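Local atomic coordinates of BRIC1 (PDB entry 6FF6), a protein that is a computationally designed all-helical repeat protein with a novel corrugated architecture and no known natural function. Residues E38-D43 against L54-R59; T203-L208 against R242-E247; F209-D214 against F234-N239. All blocks are in the same frame, centred on the assembly; numbering follows the deposited sequence.

Contact 1 (E38-D43 against L54-R59); sequences EQHLLD and LNAIFR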
ATOM      1  N   GLU A  38      11.947  24.500  -4.205  1.00 86.55           N
ATOM      2  CA  GLU A  38      12.412  25.187  -3.000  1.00 87.59           C
ATOM      3  C   GLU A  38      13.164  26.504  -3.350  1.00 93.05           C
ATOM      4  O   GLU A  38      12.894  27.559  -2.764  1.00 93.00           O
ATOM      5  CB  GLU A  38      13.324  24.236  -2.205  1.00 90.55           C
ATOM      6  CG  GLU A  38      14.042  24.879  -1.028  1.00105.42           C
ATOM      7  CD  GLU A  38      13.348  24.837   0.316  1.00125.11           C
ATOM      8  OE1 GLU A  38      12.712  23.809   0.640  1.00111.63           O
ATOM      9  OE2 GLU A  38      13.470  25.834   1.061  1.00127.28           O
ATOM     10  N   GLN A  39      14.101  26.424  -4.302  1.00 89.76           N
ATOM     11  CA  GLN A  39      14.866  27.578  -4.703  1.00 92.32           C
ATOM     12  C   GLN A  39      13.987  28.631  -5.378  1.00 94.97           C
ATOM     13  O   GLN A  39      14.132  29.819  -5.075  1.00 96.01           O
ATOM     14  CB  GLN A  39      16.050  27.168  -5.582  1.00 97.18           C
ATOM     15  CG  GLN A  39      17.035  28.320  -5.860  1.00119.51           C
ATOM     16  CD  GLN A  39      17.811  28.809  -4.642  1.00130.82           C
ATOM     17  OE1 GLN A  39      18.549  28.050  -4.004  1.00131.42           O
ATOM     18  NE2 GLN A  39      17.688  30.094  -4.308  1.00105.00           N
ATOM     19  N   HIS A  40      13.074  28.204  -6.275  1.00 88.75           N
ATOM     20  CA  HIS A  40      12.159  29.121  -6.962  1.00 87.65           C
ATOM     21  C   HIS A  40      11.209  29.784  -5.967  1.00 88.49           C
ATOM     22  O   HIS A  40      10.942  30.955  -6.099  1.00 91.58           O
ATOM     23  CB  HIS A  40      11.345  28.414  -8.060  1.00 86.79           C
ATOM     24  CG  HIS A  40      12.156  27.858  -9.181  1.00 93.22           C
ATOM     25  ND1 HIS A  40      13.114  28.632  -9.856  1.00 99.49           N
ATOM     26  CD2 HIS A  40      12.128  26.624  -9.730  1.00 94.48           C
ATOM     27  CE1 HIS A  40      13.628  27.840 -10.781  1.00100.41           C
ATOM     28  NE2 HIS A  40      13.072  26.619 -10.743  1.00 98.33           N
ATOM     29  N   LEU A  41      10.717  29.053  -4.979  1.00 80.69           N
ATOM     30  CA  LEU A  41       9.836  29.623  -3.969  1.00 79.81           C
ATOM     31  C   LEU A  41      10.558  30.695  -3.167  1.00 87.90           C
ATOM     32  O   LEU A  41       9.986  31.739  -2.863  1.00 88.36           O
ATOM     33  CB  LEU A  41       9.311  28.536  -3.028  1.00 76.74           C
ATOM     34  CG  LEU A  41       8.154  27.710  -3.547  1.00 77.76           C
ATOM     35  CD1 LEU A  41       7.979  26.440  -2.722  1.00 75.05           C
ATOM     36  CD2 LEU A  41       6.874  28.532  -3.630  1.00 77.19           C
ATOM     37  N   LEU A  42      11.830  30.431  -2.857  1.00 86.80           N
ATOM     38  CA  LEU A  42      12.679  31.327  -2.109  1.00 89.28           C
ATOM     39  C   LEU A  42      13.010  32.552  -2.902  1.00 92.91           C
ATOM     40  O   LEU A  42      13.234  33.609  -2.315  1.00 93.77           O
ATOM     41  CB  LEU A  42      13.958  30.601  -1.668  1.00 90.94           C
ATOM     42  CG  LEU A  42      13.784  29.527  -0.600  1.00 92.49           C
ATOM     43  CD1 LEU A  42      15.068  28.822  -0.381  1.00 93.84           C
ATOM     44  CD2 LEU A  42      13.281  30.115   0.711  1.00 95.35           C
ATOM     45  N   ASP A  43      13.016  32.430  -4.234  1.00 90.95           N
ATOM     46  CA  ASP A  43      13.320  33.554  -5.131  1.00 94.84           C
ATOM     47  C   ASP A  43      12.117  34.392  -5.537  1.00101.39           C
ATOM     48  O   ASP A  43      12.282  35.329  -6.323  1.00107.46           O
ATOM     49  CB  ASP A  43      14.079  33.083  -6.381  1.00 97.89           C
ATOM     50  CG  ASP A  43      15.450  32.502  -6.116  1.00110.44           C
ATOM     51  OD1 ASP A  43      16.083  32.898  -5.105  1.00113.26           O
ATOM     52  OD2 ASP A  43      15.894  31.655  -6.915  1.00117.19           O
ATOM     53  N   LEU A  54       6.793  31.290 -11.006  1.00 98.24           N
ATOM     54  CA  LEU A  54       5.520  30.643 -10.672  1.00 95.57           C
ATOM     55  C   LEU A  54       5.248  29.484 -11.592  1.00 95.29           C
ATOM     56  O   LEU A  54       4.830  28.428 -11.129  1.00 93.60           O
ATOM     57  CB  LEU A  54       4.352  31.629 -10.660  1.00 97.53           C
ATOM     58  CG  LEU A  54       4.409  32.668  -9.545  1.00103.65           C
ATOM     59  CD1 LEU A  54       3.589  33.884  -9.880  1.00108.54           C
ATOM     60  CD2 LEU A  54       4.025  32.083  -8.215  1.00100.21           C
ATOM     61  N   ASN A  55       5.558  29.659 -12.878  1.00 91.59           N
ATOM     62  CA  ASN A  55       5.429  28.636 -13.908  1.00 91.18           C
ATOM     63  C   ASN A  55       6.378  27.503 -13.675  1.00 92.16           C
ATOM     64  O   ASN A  55       5.981  26.359 -13.871  1.00 90.80           O
ATOM     65  CB  ASN A  55       5.613  29.215 -15.294  1.00 92.98           C
ATOM     66  CG  ASN A  55       4.333  29.742 -15.875  1.00106.32           C
ATOM     67  OD1 ASN A  55       3.226  29.488 -15.377  1.00103.81           O
ATOM     68  ND2 ASN A  55       4.453  30.471 -16.957  1.00 95.59           N
ATOM     69  N   ALA A  56       7.607  27.804 -13.211  1.00 88.58           N
ATOM     70  CA  ALA A  56       8.624  26.802 -12.861  1.00 87.71           C
ATOM     71  C   ALA A  56       8.147  25.931 -11.710  1.00 88.91           C
ATOM     72  O   ALA A  56       8.231  24.710 -11.803  1.00 90.05           O
ATOM     73  CB  ALA A  56       9.939  27.473 -12.498  1.00 89.77           C
ATOM     74  N   ILE A  57       7.599  26.544 -10.650  1.00 82.26           N
ATOM     75  CA  ILE A  57       7.083  25.812  -9.495  1.00 78.19           C
ATOM     76  C   ILE A  57       5.897  24.951  -9.928  1.00 81.36           C
ATOM     77  O   ILE A  57       5.771  23.795  -9.527  1.00 80.26           O
ATOM     78  CB  ILE A  57       6.720  26.787  -8.357  1.00 79.99           C
ATOM     79  CG1 ILE A  57       7.951  27.546  -7.874  1.00 81.19           C
ATOM     80  CG2 ILE A  57       6.114  26.021  -7.203  1.00 79.13           C
ATOM     81  CD1 ILE A  57       7.674  28.886  -7.275  1.00 90.95           C
ATOM     82  N   PHE A  58       5.055  25.508 -10.781  1.00 79.11           N
ATOM     83  CA  PHE A  58       3.910  24.800 -11.315  1.00 79.09           C
ATOM     84  C   PHE A  58       4.336  23.583 -12.138  1.00 80.46           C
ATOM     85  O   PHE A  58       3.782  22.514 -11.950  1.00 80.36           O
ATOM     86  CB  PHE A  58       3.055  25.758 -12.153  1.00 84.39           C
ATOM     87  CG  PHE A  58       1.821  25.083 -12.679  1.00 88.40           C
ATOM     88  CD1 PHE A  58       0.701  24.916 -11.867  1.00 90.93           C
ATOM     89  CD2 PHE A  58       1.790  24.566 -13.971  1.00 94.30           C
ATOM     90  CE1 PHE A  58      -0.429  24.248 -12.342  1.00 94.51           C
ATOM     91  CE2 PHE A  58       0.657  23.897 -14.442  1.00 99.50           C
ATOM     92  CZ  PHE A  58      -0.437  23.727 -13.621  1.00 96.70           C
ATOM     93  N   ARG A  59       5.317  23.738 -13.035  1.00 78.05           N
ATOM     94  CA  ARG A  59       5.832  22.654 -13.888  1.00 79.63           C
ATOM     95  C   ARG A  59       6.381  21.513 -13.076  1.00 86.69           C
ATOM     96  O   ARG A  59       6.128  20.351 -13.402  1.00 89.58           O
ATOM     97  CB  ARG A  59       6.943  23.169 -14.795  1.00 79.01           C
ATOM     98  CG  ARG A  59       6.459  23.906 -16.012  1.00 82.22           C
ATOM     99  CD  ARG A  59       7.518  24.887 -16.422  1.00 83.19           C
ATOM    100  NE  ARG A  59       6.983  25.875 -17.341  1.00 84.56           N
ATOM    101  CZ  ARG A  59       7.638  26.348 -18.388  1.00108.78           C
ATOM    102  NH1 ARG A  59       8.880  25.954 -18.635  1.00105.28           N
ATOM    103  NH2 ARG A  59       7.057  27.216 -19.203  1.00101.27           N
TER
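His40, Leu41, Ala56 and Ile57 form a largely apolar contact between two neighbouring antiparallel helices, near the C-terminal end of helix 23-42 and in the early turns of helix 51-71. The axes of the two short segments run 153° apart in direction and approach to 9.2 Å, and no hydrogen bond spans the gap. The methyl of Ala56 sits over one face of the His40 imidazole, offset toward the rim on the CD2-NE2 side. Its CB lies 3.8 Å from the ring centroid and 18° off the ring normal, a CH-pi contact. Alanine suits this place, its short methyl resting directly on the flat ring. His40 can be polar here since it lies at the border of the contact and remains partly exposed.

The two helices make a helical hairpin, joined by a short connection, and belong to a helical bundle whose sequence resembles Hpt domains; branched aliphatic side chains contribute to its buried layer here. Ile57 supplies one. Its CG1 stands anti to the carbonyl carbon (chi1 -62°), which carries the longer branch toward helix 23-42. Ile57 CG1 meets His40 CB at 3.5 Å, obliquely to the ring, while Ile57 CD1 touches Leu41 CD2 at 3.7 Å. The Leu41 and Ile57 side chains cross at about a right angle. Leu41 also packs on Phe105 and Leu106 of helix 99-121, and Ile57 on Leu87 of helix 74-92.

Contact 2 (T203-L208 against R242-E247); sequences TDIINL and RQLALE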
ATOM      1  N   THR A 203      17.925 -37.218 -10.609  1.00143.76           N
ATOM      2  CA  THR A 203      18.242 -37.055  -9.180  1.00141.13           C
ATOM      3  C   THR A 203      19.262 -35.951  -8.935  1.00142.81           C
ATOM      4  O   THR A 203      19.037 -35.131  -8.039  1.00139.19           O
ATOM      5  CB  THR A 203      18.653 -38.374  -8.512  1.00145.40           C
ATOM      6  OG1 THR A 203      17.596 -39.314  -8.673  1.00150.72           O
ATOM      7  CG2 THR A 203      18.932 -38.221  -7.012  1.00136.79           C
ATOM      8  N   ASP A 204      20.370 -35.926  -9.716  1.00140.73           N
ATOM      9  CA  ASP A 204      21.428 -34.918  -9.591  1.00138.25           C
ATOM     10  C   ASP A 204      20.858 -33.483  -9.723  1.00136.16           C
ATOM     11  O   ASP A 204      21.143 -32.639  -8.875  1.00132.68           O
ATOM     12  CB  ASP A 204      22.548 -35.143 -10.637  1.00143.21           C
ATOM     13  CG  ASP A 204      23.273 -36.485 -10.600  1.00165.91           C
ATOM     14  OD1 ASP A 204      22.613 -37.527 -10.833  1.00170.80           O
ATOM     15  OD2 ASP A 204      24.515 -36.488 -10.403  1.00174.18           O
ATOM     16  N   ILE A 205      20.050 -33.232 -10.783  1.00131.56           N
ATOM     17  CA  ILE A 205      19.402 -31.950 -11.074  1.00128.11           C
ATOM     18  C   ILE A 205      18.506 -31.523  -9.899  1.00129.24           C
ATOM     19  O   ILE A 205      18.614 -30.388  -9.430  1.00126.12           O
ATOM     20  CB  ILE A 205      18.638 -31.998 -12.435  1.00132.65           C
ATOM     21  CG1 ILE A 205      19.631 -32.154 -13.605  1.00134.80           C
ATOM     22  CG2 ILE A 205      17.715 -30.770 -12.629  1.00129.49           C
ATOM     23  CD1 ILE A 205      19.048 -32.593 -14.966  1.00147.50           C
ATOM     24  N   ILE A 206      17.667 -32.445  -9.404  1.00126.75           N
ATOM     25  CA  ILE A 206      16.780 -32.199  -8.264  1.00124.98           C
ATOM     26  C   ILE A 206      17.581 -31.823  -7.009  1.00128.24           C
ATOM     27  O   ILE A 206      17.213 -30.869  -6.311  1.00126.34           O
ATOM     28  CB  ILE A 206      15.795 -33.375  -8.044  1.00130.54           C
ATOM     29  CG1 ILE A 206      14.794 -33.452  -9.220  1.00132.54           C
ATOM     30  CG2 ILE A 206      15.054 -33.266  -6.692  1.00128.74           C
ATOM     31  CD1 ILE A 206      14.145 -34.787  -9.393  1.00145.71           C
ATOM     32  N   ASN A 207      18.683 -32.540  -6.744  1.00125.73           N
ATOM     33  CA  ASN A 207      19.564 -32.247  -5.611  1.00124.12           C
ATOM     34  C   ASN A 207      20.269 -30.906  -5.764  1.00122.65           C
ATOM     35  O   ASN A 207      20.640 -30.298  -4.756  1.00121.04           O
ATOM     36  CB  ASN A 207      20.580 -33.364  -5.415  1.00128.59           C
ATOM     37  CG  ASN A 207      19.976 -34.594  -4.800  1.00132.06           C
ATOM     38  OD1 ASN A 207      18.902 -34.545  -4.178  1.00115.60           O
ATOM     39  ND2 ASN A 207      20.666 -35.716  -4.957  1.00119.15           N
ATOM     40  N   LEU A 208      20.472 -30.454  -7.016  1.00116.37           N
ATOM     41  CA  LEU A 208      21.076 -29.152  -7.249  1.00112.78           C
ATOM     42  C   LEU A 208      20.049 -28.085  -6.906  1.00112.40           C
ATOM     43  O   LEU A 208      20.406 -27.061  -6.323  1.00110.07           O
ATOM     44  CB  LEU A 208      21.605 -28.991  -8.683  1.00113.35           C
ATOM     45  CG  LEU A 208      22.437 -27.702  -8.922  1.00115.45           C
ATOM     46  CD1 LEU A 208      23.615 -27.580  -7.938  1.00114.78           C
ATOM     47  CD2 LEU A 208      22.926 -27.620 -10.337  1.00118.43           C
ATOM     48  N   ARG A 242      24.084 -22.555 -14.271  1.00125.08           N
ATOM     49  CA  ARG A 242      24.389 -22.311 -15.685  1.00128.18           C
ATOM     50  C   ARG A 242      24.964 -23.559 -16.366  1.00138.94           C
ATOM     51  O   ARG A 242      24.745 -23.758 -17.562  1.00141.60           O
ATOM     52  CB  ARG A 242      25.309 -21.101 -15.850  1.00125.01           C
ATOM     53  CG  ARG A 242      24.571 -19.811 -15.583  1.00128.39           C
ATOM     54  CD  ARG A 242      25.507 -18.639 -15.445  1.00139.68           C
ATOM     55  NE  ARG A 242      24.923 -17.612 -14.583  1.00144.76           N
ATOM     56  CZ  ARG A 242      25.516 -16.465 -14.272  1.00157.55           C
ATOM     57  NH1 ARG A 242      26.722 -16.182 -14.753  1.00146.64           N
ATOM     58  NH2 ARG A 242      24.910 -15.593 -13.477  1.00140.14           N
ATOM     59  N   GLN A 243      25.680 -24.405 -15.586  1.00137.00           N
ATOM     60  CA  GLN A 243      26.259 -25.685 -15.999  1.00139.81           C
ATOM     61  C   GLN A 243      25.100 -26.605 -16.390  1.00145.25           C
ATOM     62  O   GLN A 243      25.133 -27.218 -17.451  1.00148.33           O
ATOM     63  CB  GLN A 243      27.052 -26.279 -14.815  1.00141.04           C
ATOM     64  CG  GLN A 243      27.678 -27.649 -15.026  1.00156.07           C
ATOM     65  CD  GLN A 243      28.960 -27.576 -15.795  1.00172.59           C
ATOM     66  OE1 GLN A 243      29.702 -26.588 -15.741  1.00167.75           O
ATOM     67  NE2 GLN A 243      29.251 -28.633 -16.525  1.00166.96           N
ATOM     68  N   LEU A 244      24.064 -26.657 -15.548  1.00139.89           N
ATOM     69  CA  LEU A 244      22.851 -27.440 -15.764  1.00141.11           C
ATOM     70  C   LEU A 244      22.057 -26.951 -16.965  1.00147.72           C
ATOM     71  O   LEU A 244      21.449 -27.763 -17.641  1.00150.89           O
ATOM     72  CB  LEU A 244      21.978 -27.362 -14.526  1.00138.48           C
ATOM     73  CG  LEU A 244      21.273 -28.621 -14.113  1.00144.35           C
ATOM     74  CD1 LEU A 244      22.269 -29.675 -13.631  1.00146.28           C
ATOM     75  CD2 LEU A 244      20.292 -28.307 -13.020  1.00143.42           C
ATOM     76  N   ALA A 245      22.065 -25.636 -17.237  1.00143.45           N
ATOM     77  CA  ALA A 245      21.384 -25.019 -18.381  1.00145.27           C
ATOM     78  C   ALA A 245      21.990 -25.476 -19.692  1.00154.00           C
ATOM     79  O   ALA A 245      21.323 -25.445 -20.727  1.00155.35           O
ATOM     80  CB  ALA A 245      21.460 -23.501 -18.280  1.00143.74           C
ATOM     81  N   LEU A 246      23.266 -25.872 -19.641  1.00153.90           N
ATOM     82  CA  LEU A 246      24.034 -26.379 -20.772  1.00158.84           C
ATOM     83  C   LEU A 246      23.865 -27.893 -20.837  1.00169.75           C
ATOM     84  O   LEU A 246      23.577 -28.422 -21.908  1.00173.44           O
ATOM     85  CB  LEU A 246      25.538 -26.022 -20.614  1.00158.12           C
ATOM     86  CG  LEU A 246      25.946 -24.532 -20.648  1.00159.86           C
ATOM     87  CD1 LEU A 246      27.298 -24.301 -19.972  1.00158.02           C
ATOM     88  CD2 LEU A 246      25.970 -23.998 -22.070  1.00164.57           C
ATOM     89  N   GLU A 247      24.039 -28.580 -19.681  1.00167.80           N
ATOM     90  CA  GLU A 247      23.974 -30.041 -19.524  1.00171.64           C
ATOM     91  C   GLU A 247      22.627 -30.659 -19.859  1.00179.62           C
ATOM     92  O   GLU A 247      22.593 -31.759 -20.424  1.00183.91           O
ATOM     93  CB  GLU A 247      24.412 -30.470 -18.118  1.00171.14           C
ATOM     94  CG  GLU A 247      25.918 -30.446 -17.937  1.00180.81           C
ATOM     95  CD  GLU A 247      26.456 -30.838 -16.574  1.00197.76           C
ATOM     96  OE1 GLU A 247      25.677 -30.827 -15.591  1.00186.06           O
ATOM     97  OE2 GLU A 247      27.668 -31.140 -16.489  1.00191.20           O
TER
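Leu244 lays its forked end against Ile205 and Leu208, which lie three residues apart, about one helical turn, on the same flank of helix 203-224. The contact is wholly aliphatic, without a hydrogen bond between the helices. Leu244 has an unusual first torsion, chi1 -141°, short of a fully staggered position, and both methyls are used. Leu244 CD1 meets Ile205 CG1 at 3.6 Å; Leu244 CD2 meets Ile205 CG2, also at 3.6 Å. The two branches of the isoleucine are thus each matched by a methyl of the leucine, and the side chains cross obliquely. Beta-branching suits Ile205, since it spreads carbon close to the backbone where Leu244 arrives.

Leu208 behaves differently. With CG anti to its backbone N (chi1 -172°), it extends toward helix 231-247 and meets Leu244 tip to tip, CD2 to CD2 at 3.8 Å; the same Leu208 methyl lies 3.9 Å from Leu244 CD1. Leu244 also touches Leu190 of helix 178-196, so it fills a place shared by three helices. On its own helix, Gln243 NE2 donates to Glu247 OE2 at 3.0 Å, nearly straight at 170°, a polar i to i+4 pair on the exposed surface. Leu244 turned inward, with Gln243 and Glu247 at the surface, is the arrangement of an amphipathic helix packed onto a helical bundle, here the final helix of the designed protein.

Contact 3 (F209-D214 against F234-N239); sequences FLETKD and FEYICN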
ATOM      1  N   PHE A 209      18.772 -28.355  -7.241  1.00108.17           N
ATOM      2  CA  PHE A 209      17.614 -27.514  -6.942  1.00105.21           C
ATOM      3  C   PHE A 209      17.395 -27.415  -5.430  1.00108.81           C
ATOM      4  O   PHE A 209      17.130 -26.321  -4.926  1.00108.05           O
ATOM      5  CB  PHE A 209      16.369 -28.023  -7.674  1.00107.74           C
ATOM      6  CG  PHE A 209      16.289 -27.723  -9.157  1.00110.39           C
ATOM      7  CD1 PHE A 209      16.992 -26.653  -9.714  1.00113.35           C
ATOM      8  CD2 PHE A 209      15.467 -28.469  -9.992  1.00115.52           C
ATOM      9  CE1 PHE A 209      16.889 -26.351 -11.086  1.00115.52           C
ATOM     10  CE2 PHE A 209      15.355 -28.159 -11.361  1.00120.19           C
ATOM     11  CZ  PHE A 209      16.069 -27.102 -11.897  1.00117.09           C
ATOM     12  N   LEU A 210      17.569 -28.529  -4.700  1.00107.18           N
ATOM     13  CA  LEU A 210      17.480 -28.567  -3.237  1.00107.71           C
ATOM     14  C   LEU A 210      18.629 -27.757  -2.614  1.00109.46           C
ATOM     15  O   LEU A 210      18.429 -27.053  -1.622  1.00108.06           O
ATOM     16  CB  LEU A 210      17.494 -30.038  -2.746  1.00111.65           C
ATOM     17  CG  LEU A 210      17.720 -30.351  -1.231  1.00118.46           C
ATOM     18  CD1 LEU A 210      16.412 -30.340  -0.446  1.00119.14           C
ATOM     19  CD2 LEU A 210      18.389 -31.723  -1.049  1.00124.11           C
ATOM     20  N   GLU A 211      19.823 -27.851  -3.215  1.00106.77           N
ATOM     21  CA  GLU A 211      21.022 -27.154  -2.771  1.00105.76           C
ATOM     22  C   GLU A 211      20.823 -25.662  -2.988  1.00104.39           C
ATOM     23  O   GLU A 211      21.117 -24.874  -2.078  1.00102.59           O
ATOM     24  CB  GLU A 211      22.223 -27.673  -3.542  1.00109.47           C
ATOM     25  CG  GLU A 211      23.533 -27.580  -2.786  1.00127.02           C
ATOM     26  CD  GLU A 211      24.694 -28.207  -3.535  1.00156.98           C
ATOM     27  OE1 GLU A 211      24.781 -28.018  -4.770  1.00151.74           O
ATOM     28  OE2 GLU A 211      25.522 -28.886  -2.884  1.00157.39           O
ATOM     29  N   THR A 212      20.250 -25.287  -4.169  1.00 98.38           N
ATOM     30  CA  THR A 212      19.867 -23.906  -4.516  1.00 95.39           C
ATOM     31  C   THR A 212      18.906 -23.390  -3.438  1.00 97.28           C
ATOM     32  O   THR A 212      19.152 -22.300  -2.916  1.00 95.02           O
ATOM     33  CB  THR A 212      19.250 -23.813  -5.933  1.00100.49           C
ATOM     34  OG1 THR A 212      20.140 -24.381  -6.884  1.00104.12           O
ATOM     35  CG2 THR A 212      18.978 -22.401  -6.362  1.00 95.47           C
ATOM     36  N   LYS A 213      17.860 -24.203  -3.056  1.00 94.18           N
ATOM     37  CA  LYS A 213      16.908 -23.835  -1.995  1.00 93.49           C
ATOM     38  C   LYS A 213      17.661 -23.441  -0.713  1.00 96.74           C
ATOM     39  O   LYS A 213      17.408 -22.384  -0.162  1.00 94.40           O
ATOM     40  CB  LYS A 213      15.858 -24.954  -1.746  1.00 97.22           C
ATOM     41  CG  LYS A 213      14.793 -24.661  -0.664  1.00105.14           C
ATOM     42  CD  LYS A 213      15.258 -25.102   0.752  1.00118.11           C
ATOM     43  CE  LYS A 213      14.556 -24.382   1.895  1.00129.65           C
ATOM     44  NZ  LYS A 213      15.279 -24.547   3.194  1.00134.13           N
ATOM     45  N   ASP A 214      18.590 -24.277  -0.264  1.00 97.52           N
ATOM     46  CA  ASP A 214      19.392 -24.028   0.943  1.00 98.73           C
ATOM     47  C   ASP A 214      20.159 -22.698   0.862  1.00100.59           C
ATOM     48  O   ASP A 214      20.171 -21.914   1.836  1.00 99.18           O
ATOM     49  CB  ASP A 214      20.333 -25.220   1.227  1.00103.09           C
ATOM     50  CG  ASP A 214      19.622 -26.543   1.540  1.00126.49           C
ATOM     51  OD1 ASP A 214      18.422 -26.510   1.909  1.00130.05           O
ATOM     52  OD2 ASP A 214      20.268 -27.607   1.432  1.00139.63           O
ATOM     53  N   PHE A 234      27.125 -17.804  -3.788  1.00 83.64           N
ATOM     54  CA  PHE A 234      26.463 -17.199  -4.927  1.00 82.48           C
ATOM     55  C   PHE A 234      27.143 -17.603  -6.211  1.00 89.59           C
ATOM     56  O   PHE A 234      26.461 -18.067  -7.127  1.00 90.86           O
ATOM     57  CB  PHE A 234      26.439 -15.675  -4.799  1.00 83.57           C
ATOM     58  CG  PHE A 234      25.879 -14.963  -6.016  1.00 84.22           C
ATOM     59  CD1 PHE A 234      24.521 -15.040  -6.327  1.00 86.56           C
ATOM     60  CD2 PHE A 234      26.703 -14.204  -6.840  1.00 85.17           C
ATOM     61  CE1 PHE A 234      23.998 -14.347  -7.425  1.00 86.63           C
ATOM     62  CE2 PHE A 234      26.178 -13.514  -7.937  1.00 87.39           C
ATOM     63  CZ  PHE A 234      24.831 -13.598  -8.226  1.00 85.17           C
ATOM     64  N   GLU A 235      28.484 -17.457  -6.270  1.00 86.02           N
ATOM     65  CA  GLU A 235      29.266 -17.819  -7.436  1.00 87.07           C
ATOM     66  C   GLU A 235      29.202 -19.329  -7.700  1.00 94.11           C
ATOM     67  O   GLU A 235      29.067 -19.769  -8.850  1.00 94.16           O
ATOM     68  CB  GLU A 235      30.711 -17.340  -7.273  1.00 89.63           C
ATOM     69  CG  GLU A 235      30.869 -15.824  -7.275  1.00 98.67           C
ATOM     70  CD  GLU A 235      32.256 -15.291  -7.579  1.00125.75           C
ATOM     71  OE1 GLU A 235      33.134 -16.080  -8.005  1.00140.89           O
ATOM     72  OE2 GLU A 235      32.460 -14.067  -7.411  1.00110.91           O
ATOM     73  N   TYR A 236      29.279 -20.123  -6.623  1.00 92.91           N
ATOM     74  CA  TYR A 236      29.219 -21.574  -6.707  1.00 94.94           C
ATOM     75  C   TYR A 236      27.880 -22.016  -7.337  1.00101.01           C
ATOM     76  O   TYR A 236      27.896 -22.722  -8.351  1.00101.97           O
ATOM     77  CB  TYR A 236      29.441 -22.209  -5.309  1.00 97.34           C
ATOM     78  CG  TYR A 236      28.986 -23.650  -5.200  1.00101.33           C
ATOM     79  CD1 TYR A 236      29.766 -24.692  -5.700  1.00105.90           C
ATOM     80  CD2 TYR A 236      27.755 -23.970  -4.636  1.00101.48           C
ATOM     81  CE1 TYR A 236      29.325 -26.015  -5.649  1.00107.62           C
ATOM     82  CE2 TYR A 236      27.302 -25.285  -4.586  1.00104.33           C
ATOM     83  CZ  TYR A 236      28.092 -26.305  -5.086  1.00116.18           C
ATOM     84  OH  TYR A 236      27.625 -27.596  -5.015  1.00124.21           O
ATOM     85  N   ILE A 237      26.740 -21.563  -6.765  1.00 95.68           N
ATOM     86  CA  ILE A 237      25.423 -21.963  -7.244  1.00 95.82           C
ATOM     87  C   ILE A 237      25.110 -21.420  -8.637  1.00101.92           C
ATOM     88  O   ILE A 237      24.459 -22.112  -9.414  1.00103.57           O
ATOM     89  CB  ILE A 237      24.295 -21.664  -6.215  1.00 97.13           C
ATOM     90  CG1 ILE A 237      23.120 -22.627  -6.400  1.00 98.08           C
ATOM     91  CG2 ILE A 237      23.860 -20.206  -6.184  1.00 95.33           C
ATOM     92  CD1 ILE A 237      23.446 -24.082  -5.986  1.00106.27           C
ATOM     93  N   CYS A 238      25.576 -20.219  -8.962  1.00 98.07           N
ATOM     94  CA  CYS A 238      25.319 -19.677 -10.282  1.00 99.45           C
ATOM     95  C   CYS A 238      26.117 -20.412 -11.347  1.00108.92           C
ATOM     96  O   CYS A 238      25.578 -20.651 -12.430  1.00112.06           O
ATOM     97  CB  CYS A 238      25.539 -18.174 -10.315  1.00 99.16           C
ATOM     98  SG  CYS A 238      24.339 -17.238  -9.321  1.00101.07           S
ATOM     99  N   ASN A 239      27.350 -20.863 -11.023  1.00105.85           N
ATOM    100  CA  ASN A 239      28.112 -21.681 -11.969  1.00108.46           C
ATOM    101  C   ASN A 239      27.377 -23.019 -12.167  1.00113.67           C
ATOM    102  O   ASN A 239      27.199 -23.445 -13.298  1.00116.18           O
ATOM    103  CB  ASN A 239      29.548 -21.967 -11.476  1.00110.10           C
ATOM    104  CG  ASN A 239      30.529 -20.825 -11.478  1.00122.42           C
ATOM    105  OD1 ASN A 239      30.404 -19.832 -12.206  1.00111.60           O
ATOM    106  ND2 ASN A 239      31.559 -20.974 -10.656  1.00115.42           N
TER
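Tyr236 OH donates a hydrogen bond to Glu211 OE1 at 2.9 Å, linking helix 231-247 to helix 203-224 at the border of their contact. The carboxylate oxygen lies at the edge of the phenol, near the ring plane, whereas the hydroxyl approaches the carboxylate from above its plane, 40° out of it. The two flat groups are strongly turned against each other, with planes 73° apart, and the side chains cross at about a right angle. Glutamate has the length this needs: its chain runs extended beyond CG and brings the carboxylate across to the tyrosine. Tyrosine is equally apt, for its rigid ring carries a hydroxyl far from the backbone of an exposed position.

Further in, Ile237 packs against Thr212, the pair whose CA atoms are closest, 6.5 Å apart. Ile237 CG1 stands anti to its backbone N, sending the long branch toward the threonine, where Ile237 CD1 comes to 3.4 Å from Thr212 OG1. That hydroxyl is nevertheless satisfied by a hydrogen bond with Leu208 O, one turn earlier in its own helix, which lets a polar side chain be buried beside isoleucine. Threonine's short side chain is consistent with this close spacing. Ile237 also touches Leu208 and Ile215, and Thr212 lies on Met187 of helix 178-196. The axes of the two short segments run 154° apart in direction and approach to 10.7 Å. A largely apolar interior with a polar bond at its border is found in antiparallel helix packing within a helical bundle.

Contact 1 comes first along the chain and joins helices 23-42 and 51-71. Contacts 2 and 3 both pair helix 203-224 with helix 231-247, near the C-terminus. Because these helices run antiparallel, the pairing of 209-214 with 234-239 falls within the chain span bounded by 203-208 and 242-247. The centres of contacts 2 and 3 are 10 Å apart, and the two meet where Leu208 CD1 lies 4.0 Å from Ile237 CD1, so that they adjoin along the same helix interface. Contact 1 is on the opposite side of the chain's centre, its own centre 59 Å from that of contact 2 and 53 Å from that of contact 3, consistent with an elongated repeat architecture built from local helix pairings.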